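Local atomic coordinates of 2-oxoglutarate dehydrogenase E3 component (Thermus thermophilus, PDB entry 2EQ7), a protein that probably oxidises dihydrolipoyl groups on its partner protein back to lipoyl groups, using bound FAD and passing the electrons to NAD(+). Residues A[171-176]-A[254-259]; A[194-199]-A[229-234]. All coordinates share one frame; numbering follows the deposited sequence.

Contact 1 (A[171-176]-A[254-259]); sequences IVVGGG and DRVLVA. With NAD (nicotinamide-adenine-dinucleotide), chain E.
Ile171 to Val173 and Arg255 to Val258 run side by side as parallel strands, their axes 4.7 Å apart at the closest and 18° from parallel. Four backbone bonds join them, from Ile171 N to Arg255 O, Leu257 N to Ile171 O, Val173 N to Leu257 O and Ala259 N to Val173 O; the third is the shortest and straightest, with 2.8 Å between Val173 N and Leu257 O and an angle of 174° at the hydrogen. Val173 shows how the C-terminal end of the strand becomes part of the dinucleotide pocket. Its CB stands 3.8 Å from Leu257 O. With CG1 anti to the backbone N (chi1 -180°), that methyl touches the adenine, 4.0 Å from NAD N1A, while CG2 turns to Val256 and lies 3.9 Å from Val256 CG1. On the other face of the sheet Val172 CG1 and Leu257 CD2 meet alongside each other. Beyond the strands comes the glycine turn of a Rossmann-type GxGxxG motif. Gly174 has backbone angles that suit glycine, and Gly176, at the N-cap of helix 177-188, lays its backbone directly against the dinucleotide, with CA 3.2 Å from NAD O5B. A water lies within bonding distance of Ala259 O and NAD O1N, not necessarily donating to both at once, and accepts weakly from Gly176 N. Strand 169-173 lies between 255-258 and 192-196 in the parallel sheet; the face bearing Ile171, Val173 and Val256 is covered by the antiparallel strands 231-237, 240-245 and 250-253.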
# COMPACT_ATOMS: atom_id res chain seq x y z
N ILE A 171 -25.80 10.68 -17.25
CA ILE A 171 -26.03 9.30 -17.63
C ILE A 171 -24.71 8.81 -18.20
O ILE A 171 -24.10 9.48 -19.03
CB ILE A 171 -27.14 9.15 -18.70
CG1 ILE A 171 -28.50 9.42 -18.07
CG2 ILE A 171 -27.11 7.74 -19.29
CD1 ILE A 171 -29.66 9.30 -19.05
N VAL A 172 -24.27 7.66 -17.72
CA VAL A 172 -23.02 7.05 -18.17
C VAL A 172 -23.38 5.81 -18.97
O VAL A 172 -24.02 4.90 -18.45
CB VAL A 172 -22.14 6.63 -16.98
CG1 VAL A 172 -20.85 5.97 -17.48
CG2 VAL A 172 -21.81 7.85 -16.12
N VAL A 173 -22.99 5.79 -20.24
CA VAL A 173 -23.26 4.63 -21.08
C VAL A 173 -22.00 3.78 -21.06
O VAL A 173 -20.97 4.16 -21.62
CB VAL A 173 -23.58 5.05 -22.52
CG1 VAL A 173 -23.86 3.81 -23.36
CG2 VAL A 173 -24.79 5.99 -22.52
N GLY A 174 -22.09 2.62 -20.42
CA GLY A 174 -20.96 1.73 -20.32
C GLY A 174 -20.50 1.62 -18.88
O GLY A 174 -20.06 2.61 -18.29
N GLY A 175 -20.60 0.42 -18.31
CA GLY A 175 -20.19 0.23 -16.93
C GLY A 175 -18.79 -0.32 -16.76
O GLY A 175 -18.58 -1.24 -15.97
N GLY A 176 -17.85 0.23 -17.52
CA GLY A 176 -16.47 -0.20 -17.43
C GLY A 176 -15.73 0.67 -16.43
O GLY A 176 -16.35 1.43 -15.70
N ASP A 254 -28.60 16.02 -18.33
CA ASP A 254 -27.87 17.24 -18.64
C ASP A 254 -26.58 16.91 -19.38
O ASP A 254 -26.13 17.68 -20.23
CB ASP A 254 -27.54 18.00 -17.36
CG ASP A 254 -28.77 18.35 -16.57
OD1 ASP A 254 -29.18 17.54 -15.71
OD2 ASP A 254 -29.35 19.43 -16.82
N ARG A 255 -26.00 15.76 -19.05
CA ARG A 255 -24.77 15.32 -19.70
C ARG A 255 -24.81 13.81 -19.87
O ARG A 255 -25.40 13.10 -19.05
CB ARG A 255 -23.55 15.71 -18.85
CG ARG A 255 -23.27 17.21 -18.78
CD ARG A 255 -22.76 17.73 -20.11
NE ARG A 255 -22.42 19.15 -20.12
CZ ARG A 255 -23.24 20.12 -20.52
NH1 ARG A 255 -24.47 19.83 -20.95
NH2 ARG A 255 -22.83 21.38 -20.53
N VAL A 256 -24.21 13.32 -20.95
CA VAL A 256 -24.15 11.89 -21.17
C VAL A 256 -22.72 11.54 -21.53
O VAL A 256 -22.16 12.08 -22.49
CB VAL A 256 -25.06 11.42 -22.33
CG1 VAL A 256 -24.93 9.91 -22.52
CG2 VAL A 256 -26.52 11.78 -22.03
N LEU A 257 -22.12 10.66 -20.74
CA LEU A 257 -20.76 10.22 -20.99
C LEU A 257 -20.83 8.90 -21.73
O LEU A 257 -21.46 7.95 -21.26
CB LEU A 257 -20.02 10.01 -19.66
CG LEU A 257 -18.75 9.16 -19.71
CD1 LEU A 257 -17.74 9.76 -20.68
CD2 LEU A 257 -18.18 9.04 -18.30
N VAL A 258 -20.22 8.85 -22.91
CA VAL A 258 -20.19 7.62 -23.70
C VAL A 258 -18.85 6.97 -23.39
O VAL A 258 -17.80 7.46 -23.81
CB VAL A 258 -20.31 7.92 -25.20
CG1 VAL A 258 -20.23 6.61 -26.00
CG2 VAL A 258 -21.62 8.63 -25.49
N ALA A 259 -18.89 5.88 -22.63
CA ALA A 259 -17.68 5.17 -22.23
C ALA A 259 -17.90 3.69 -22.49
O ALA A 259 -17.91 2.88 -21.57
CB ALA A 259 -17.41 5.42 -20.75
PA NAD E . -14.51 -0.89 -20.97
O1A NAD E . -14.27 -2.08 -21.82
O2A NAD E . -13.54 -0.98 -19.68
O5B NAD E . -16.05 -0.87 -20.49
C5B NAD E . -16.90 -0.74 -21.63
C4B NAD E . -18.31 -1.16 -21.22
O4B NAD E . -19.30 -0.59 -22.10
C3B NAD E . -18.46 -2.69 -21.29
O3B NAD E . -18.76 -3.22 -19.98
C2B NAD E . -19.61 -2.90 -22.30
O2B NAD E . -20.40 -4.05 -22.01
C1B NAD E . -20.37 -1.56 -22.21
N9A NAD E . -21.19 -1.28 -23.41
C8A NAD E . -20.82 -1.43 -24.72
N7A NAD E . -21.80 -1.09 -25.51
C5A NAD E . -22.86 -0.70 -24.76
C6A NAD E . -24.18 -0.23 -25.03
N6A NAD E . -24.63 -0.09 -26.34
N1A NAD E . -24.99 0.07 -23.99
C2A NAD E . -24.59 -0.06 -22.72
N3A NAD E . -23.36 -0.49 -22.42
C4A NAD E . -22.48 -0.82 -23.39
O3 NAD E . -14.18 0.42 -21.87
PN NAD E . -13.68 1.71 -20.98
O1N NAD E . -14.28 1.66 -19.55
O2N NAD E . -14.14 3.00 -21.68
O5D NAD E . -12.07 1.73 -20.83
C5D NAD E . -11.47 1.33 -22.07
C4D NAD E . -10.09 0.69 -21.81
O4D NAD E . -9.26 1.55 -20.95
C3D NAD E . -10.23 -0.68 -21.10
O3D NAD E . -9.44 -1.67 -21.76
C2D NAD E . -9.78 -0.42 -19.66
O2D NAD E . -9.14 -1.56 -19.08
C1D NAD E . -8.84 0.80 -19.76
N1N NAD E . -8.97 1.62 -18.53
C2N NAD E . -8.31 1.23 -17.41
C3N NAD E . -8.42 2.00 -16.22
C7N NAD E . -7.73 1.60 -14.97
O7N NAD E . -7.08 0.57 -14.95
N7N NAD E . -7.82 2.37 -13.86
C4N NAD E . -9.23 3.17 -16.24
C5N NAD E . -9.89 3.53 -17.42
C6N NAD E . -9.73 2.73 -18.55
O HOH W 1 -16.80 2.38 -18.98

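Contact 2 (A[194-199]-A[229-234]). With NAD (nicotinamide-adenine-dinucleotide), chain E.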
# COMPACT_ATOMS: atom_id res chain seq x y z
N ILE A 194 -26.68 7.83 -13.42
CA ILE A 194 -27.28 6.59 -13.89
C ILE A 194 -26.30 5.90 -14.84
O ILE A 194 -25.92 6.47 -15.86
CB ILE A 194 -28.58 6.85 -14.67
CG1 ILE A 194 -29.61 7.53 -13.77
CG2 ILE A 194 -29.12 5.53 -15.22
CD1 ILE A 194 -30.89 7.93 -14.49
N VAL A 195 -25.89 4.69 -14.48
CA VAL A 195 -24.97 3.93 -15.32
C VAL A 195 -25.74 2.84 -16.04
O VAL A 195 -26.43 2.03 -15.41
CB VAL A 195 -23.86 3.28 -14.48
CG1 VAL A 195 -22.92 2.48 -15.39
CG2 VAL A 195 -23.09 4.36 -13.73
N LEU A 196 -25.64 2.83 -17.37
CA LEU A 196 -26.33 1.84 -18.19
C LEU A 196 -25.29 0.88 -18.77
O LEU A 196 -24.38 1.30 -19.49
CB LEU A 196 -27.08 2.54 -19.33
CG LEU A 196 -28.07 3.64 -18.89
CD1 LEU A 196 -28.58 4.38 -20.11
CD2 LEU A 196 -29.23 3.01 -18.11
N GLU A 197 -25.44 -0.40 -18.45
CA GLU A 197 -24.51 -1.43 -18.91
C GLU A 197 -25.22 -2.54 -19.68
O GLU A 197 -26.22 -3.08 -19.22
CB GLU A 197 -23.77 -2.01 -17.69
CG GLU A 197 -22.98 -3.28 -17.95
CD GLU A 197 -21.91 -3.11 -19.00
OE1 GLU A 197 -21.14 -2.13 -18.92
OE2 GLU A 197 -21.83 -3.97 -19.91
N TYR A 198 -24.68 -2.86 -20.85
CA TYR A 198 -25.24 -3.89 -21.73
C TYR A 198 -25.15 -5.29 -21.15
O TYR A 198 -26.13 -6.06 -21.19
CB TYR A 198 -24.51 -3.85 -23.07
CG TYR A 198 -24.92 -4.94 -24.04
CD1 TYR A 198 -26.23 -5.02 -24.51
CD2 TYR A 198 -24.00 -5.89 -24.48
CE1 TYR A 198 -26.61 -6.02 -25.41
CE2 TYR A 198 -24.37 -6.89 -25.38
CZ TYR A 198 -25.68 -6.95 -25.84
OH TYR A 198 -26.05 -7.93 -26.73
N MET A 199 -23.99 -5.64 -20.61
CA MET A 199 -23.79 -6.97 -20.04
C MET A 199 -24.47 -7.14 -18.69
O MET A 199 -25.02 -6.18 -18.13
CB MET A 199 -22.29 -7.27 -19.91
CG MET A 199 -21.53 -7.27 -21.23
SD MET A 199 -22.17 -8.47 -22.44
CE MET A 199 -21.12 -9.87 -22.09
N VAL A 229 -28.84 -3.69 -20.14
CA VAL A 229 -29.48 -2.61 -20.88
C VAL A 229 -28.65 -2.16 -22.07
O VAL A 229 -27.54 -1.67 -21.91
CB VAL A 229 -29.69 -1.37 -19.97
CG1 VAL A 229 -30.23 -0.20 -20.78
CG2 VAL A 229 -30.66 -1.72 -18.85
N ARG A 230 -29.18 -2.34 -23.28
CA ARG A 230 -28.44 -1.92 -24.46
C ARG A 230 -28.92 -0.55 -24.92
O ARG A 230 -30.08 -0.38 -25.29
CB ARG A 230 -28.61 -2.92 -25.60
CG ARG A 230 -27.79 -2.57 -26.85
CD ARG A 230 -27.80 -3.71 -27.86
NE ARG A 230 -29.10 -3.90 -28.49
CZ ARG A 230 -29.54 -3.22 -29.54
NH1 ARG A 230 -28.78 -2.28 -30.09
NH2 ARG A 230 -30.74 -3.47 -30.04
N VAL A 231 -28.03 0.44 -24.85
CA VAL A 231 -28.37 1.79 -25.30
C VAL A 231 -28.33 1.74 -26.82
O VAL A 231 -27.38 1.22 -27.40
CB VAL A 231 -27.36 2.82 -24.77
CG1 VAL A 231 -27.59 4.17 -25.44
CG2 VAL A 231 -27.49 2.95 -23.26
N THR A 232 -29.35 2.30 -27.46
CA THR A 232 -29.44 2.28 -28.91
C THR A 232 -29.16 3.62 -29.57
O THR A 232 -28.94 3.69 -30.78
CB THR A 232 -30.83 1.81 -29.35
OG1 THR A 232 -31.83 2.61 -28.71
CG2 THR A 232 -31.04 0.34 -28.98
N ALA A 233 -29.18 4.70 -28.79
CA ALA A 233 -28.91 6.01 -29.35
C ALA A 233 -28.72 7.07 -28.27
O ALA A 233 -29.31 6.99 -27.20
CB ALA A 233 -30.05 6.43 -30.28
N VAL A 234 -27.87 8.04 -28.58
CA VAL A 234 -27.61 9.16 -27.69
C VAL A 234 -27.56 10.38 -28.60
O VAL A 234 -26.76 10.42 -29.54
CB VAL A 234 -26.26 9.01 -26.95
CG1 VAL A 234 -26.05 10.19 -26.00
CG2 VAL A 234 -26.25 7.70 -26.17
PA NAD E . -14.51 -0.89 -20.97
O1A NAD E . -14.27 -2.08 -21.82
O2A NAD E . -13.54 -0.98 -19.68
O5B NAD E . -16.05 -0.87 -20.49
C5B NAD E . -16.90 -0.74 -21.63
C4B NAD E . -18.31 -1.16 -21.22
O4B NAD E . -19.30 -0.59 -22.10
C3B NAD E . -18.46 -2.69 -21.29
O3B NAD E . -18.76 -3.22 -19.98
C2B NAD E . -19.61 -2.90 -22.30
O2B NAD E . -20.40 -4.05 -22.01
C1B NAD E . -20.37 -1.56 -22.21
N9A NAD E . -21.19 -1.28 -23.41
C8A NAD E . -20.82 -1.43 -24.72
N7A NAD E . -21.80 -1.09 -25.51
C5A NAD E . -22.86 -0.70 -24.76
C6A NAD E . -24.18 -0.23 -25.03
N6A NAD E . -24.63 -0.09 -26.34
N1A NAD E . -24.99 0.07 -23.99
C2A NAD E . -24.59 -0.06 -22.72
N3A NAD E . -23.36 -0.49 -22.42
C4A NAD E . -22.48 -0.82 -23.39
O3 NAD E . -14.18 0.42 -21.87
PN NAD E . -13.68 1.71 -20.98
O1N NAD E . -14.28 1.66 -19.55
O2N NAD E . -14.14 3.00 -21.68
O5D NAD E . -12.07 1.73 -20.83
C5D NAD E . -11.47 1.33 -22.07
C4D NAD E . -10.09 0.69 -21.81
O4D NAD E . -9.26 1.55 -20.95
C3D NAD E . -10.23 -0.68 -21.10
O3D NAD E . -9.44 -1.67 -21.76
C2D NAD E . -9.78 -0.42 -19.66
O2D NAD E . -9.14 -1.56 -19.08
C1D NAD E . -8.84 0.80 -19.76
N1N NAD E . -8.97 1.62 -18.53
C2N NAD E . -8.31 1.23 -17.41
C3N NAD E . -8.42 2.00 -16.22
C7N NAD E . -7.73 1.60 -14.97
O7N NAD E . -7.08 0.57 -14.95
N7N NAD E . -7.82 2.37 -13.86
C4N NAD E . -9.23 3.17 -16.24
C5N NAD E . -9.89 3.53 -17.42
C6N NAD E . -9.73 2.73 -18.55
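Only one backbone hydrogen bond joins 194-199 to 229-234, from Val229 N to Glu197 O (2.8 Å, 171° at the hydrogen), and Tyr198 CA lies 3.2 Å from Val229 O in a CA-H...O contact. On the buried side Leu196 and Val231 cross at about a right angle, with Leu196 CD1 3.6 Å from Val231 CG2. At the exposed end Tyr198 and Arg230 extend alongside each other: Tyr198 CD1 is 3.4 Å from Arg230 CB, and Tyr198 CE1 nears the guanidinium edge, with ring and guanidinium planes 81° apart. Arg230 NE forms a salt bridge with Glu246. The adenine of NAD lies against both segments, and the ribose against Glu197. Glu197 follows the second Rossmann strand, where NAD-dependent members of this fold commonly place an acid that holds the adenine ribose. Its chain starts with CG anti to the backbone N (chi1 168°) and bends at chi2, bringing the carboxylate to the ribose: NAD O3B donates to OE1 and NAD O2B to OE2 (2.5 Å). Met199 N holds Glu197 OE2 from its anti side. At Val231 the backbone bonds the adenine, N donating to NAD N1A (3.2 Å) and O accepting from NAD N6A, and the side chain packs on it.

In the fold
Contact 1 is buried in the sheet, whereas contact 2 is partly buried and runs out to the surface at Tyr198. Strands 169-173 and 192-196 are neighbours in one parallel sheet, and contact 2 is nested in the chain loop closed by contact 1. Regular backbone bonding and aliphatic packing dominate contact 1; carboxylate and backbone recognition of NAD mark contact 2. They meet where Val173 CG1 packs on Val231 CG2 (3.7 Å) and where Gly175 N probably bonds to Glu197 OE1 (2.7 Å), a link between glycine turn and ribose-binding acid. Both contacts touch the ribose and adenine, but contact 2 supplies hydrogen bonds to them, while contact 1 adds close backbone contact near the diphosphate.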